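Local coordinates for deoxycytidylate deaminase (Cyanophage S-TIM5, PDB 4P9C) that deaminates dCMP to dUMP as a zinc-dependent enzyme of the cytidine and deoxycytidylate deaminase family, at the interface of chains A and B. Numbering follows the deposited sequence. Chains: chain A/B, Deoxycytidylate deaminase.

The interface of chains A and B. Residues chain A 8, 12, 15, 38-40; chain B 19, 43.
The carbonyl oxygen of A:Gly38 is tied to the backbone of B:His43 by water 1, which lies 2.8 Å from A:Gly38 O. On the other side of the interface the same water meets the amide N of B:His43 at 3.2 Å, in a nearly straight bond (169° at H), and also its carbonyl O. It sits over the centre of the imidazole, while the opposite face lies nearly parallel to the B:Phe19 ring but offset, so that they overlap near their rims. With chi1 of 53°, CG of B:His43 stands between its backbone N and carbonyl carbon, which folds the ring back beneath the water. The CE1-NE2 edge slots between two oxygens: A:Gly38 O is raised over it on the water's side, 3.1 Å from CE1, and A:Tyr12 OH is displaced toward the other side, 3.5 Å from NE2.

Next to it, B:Phe19 pushes its outer ring atoms among side chains of chain A: CE1 meets the end methyl CD1 of A:Ile8 at 3.6 Å, and CE2 lies near A:Ile40 CD1 and A:Thr15 OG1. Its edge at CZ meets the rim of A:Tyr12 at CE1 (3.8 Å), displaced toward one face of the tyrosine, the two rings steeply inclined.

A:Ile8, A:Tyr12 and A:Thr15 line one side of helix 6-20, and A:Gly38 and A:Ser39 lead into strand 40-45. B:His43 also binds nucleotide, so the contact may connect subunit interface and nucleotide site. B:Phe19 and B:His43 belong to the same helix and strand of the partner, in a two-fold interface of the six-copy assembly that probably contributes to enzyme assembly; the centre of this patch lies about 17 Å from A:Glu72.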
# COMPACT_ATOMS: atom_id res chain seq x y z
N ILE A 8 -7.95 -18.99 -19.75
CA ILE A 8 -8.02 -17.85 -18.84
C ILE A 8 -7.90 -16.52 -19.59
O ILE A 8 -8.44 -15.50 -19.15
CB ILE A 8 -6.96 -17.99 -17.69
CG1 ILE A 8 -7.59 -17.73 -16.31
CG2 ILE A 8 -5.68 -17.19 -17.98
CD1 ILE A 8 -7.92 -16.25 -15.98
N TYR A 12 -10.59 -13.06 -19.75
CA TYR A 12 -10.29 -11.64 -19.55
C TYR A 12 -10.87 -10.78 -20.67
O TYR A 12 -11.39 -9.70 -20.41
CB TYR A 12 -8.79 -11.40 -19.41
CG TYR A 12 -8.15 -11.89 -18.13
CD1 TYR A 12 -8.62 -11.48 -16.88
CD2 TYR A 12 -7.05 -12.75 -18.18
CE1 TYR A 12 -8.01 -11.93 -15.70
CE2 TYR A 12 -6.45 -13.21 -17.00
CZ TYR A 12 -6.93 -12.79 -15.77
OH TYR A 12 -6.32 -13.25 -14.62
N THR A 15 -14.54 -10.53 -20.22
CA THR A 15 -14.83 -9.61 -19.12
C THR A 15 -14.80 -8.19 -19.67
O THR A 15 -15.66 -7.37 -19.32
CB THR A 15 -13.82 -9.77 -17.95
OG1 THR A 15 -13.82 -11.13 -17.51
CG2 THR A 15 -14.19 -8.86 -16.78
N GLY A 38 -2.79 -12.18 -12.21
CA GLY A 38 -4.11 -12.79 -12.07
C GLY A 38 -5.06 -11.97 -11.22
O GLY A 38 -5.78 -12.52 -10.37
N SER A 39 -5.07 -10.66 -11.43
CA SER A 39 -5.99 -9.76 -10.73
C SER A 39 -6.45 -8.65 -11.66
O SER A 39 -5.64 -8.06 -12.38
CB SER A 39 -5.32 -9.18 -9.48
OG SER A 39 -6.25 -8.46 -8.68
N ILE A 40 -7.75 -8.36 -11.65
CA ILE A 40 -8.30 -7.28 -12.47
C ILE A 40 -8.29 -5.97 -11.68
O ILE A 40 -9.18 -5.71 -10.86
CB ILE A 40 -9.72 -7.61 -12.99
CG1 ILE A 40 -9.70 -8.89 -13.84
CG2 ILE A 40 -10.28 -6.44 -13.80
CD1 ILE A 40 -11.07 -9.51 -14.08
N PHE B 19 -15.63 -16.75 -14.77
CA PHE B 19 -14.49 -17.38 -14.08
C PHE B 19 -14.81 -18.74 -13.46
O PHE B 19 -13.90 -19.48 -13.09
CB PHE B 19 -13.91 -16.44 -13.02
CG PHE B 19 -12.99 -15.40 -13.58
CD1 PHE B 19 -11.65 -15.70 -13.81
CD2 PHE B 19 -13.45 -14.13 -13.89
CE1 PHE B 19 -10.79 -14.74 -14.33
CE2 PHE B 19 -12.60 -13.16 -14.41
CZ PHE B 19 -11.26 -13.47 -14.63
N HIS B 43 -10.70 -12.81 -8.03
CA HIS B 43 -11.56 -13.77 -8.69
C HIS B 43 -11.10 -15.15 -8.36
O HIS B 43 -10.04 -15.50 -8.63
CB HIS B 43 -11.59 -13.58 -10.21
CG HIS B 43 -10.25 -13.55 -10.87
ND1 HIS B 43 -9.69 -12.38 -11.30
CD2 HIS B 43 -9.37 -14.52 -11.17
CE1 HIS B 43 -8.53 -12.63 -11.84
NE2 HIS B 43 -8.31 -13.92 -11.77
O HOH W 1 -7.66 -13.46 -8.59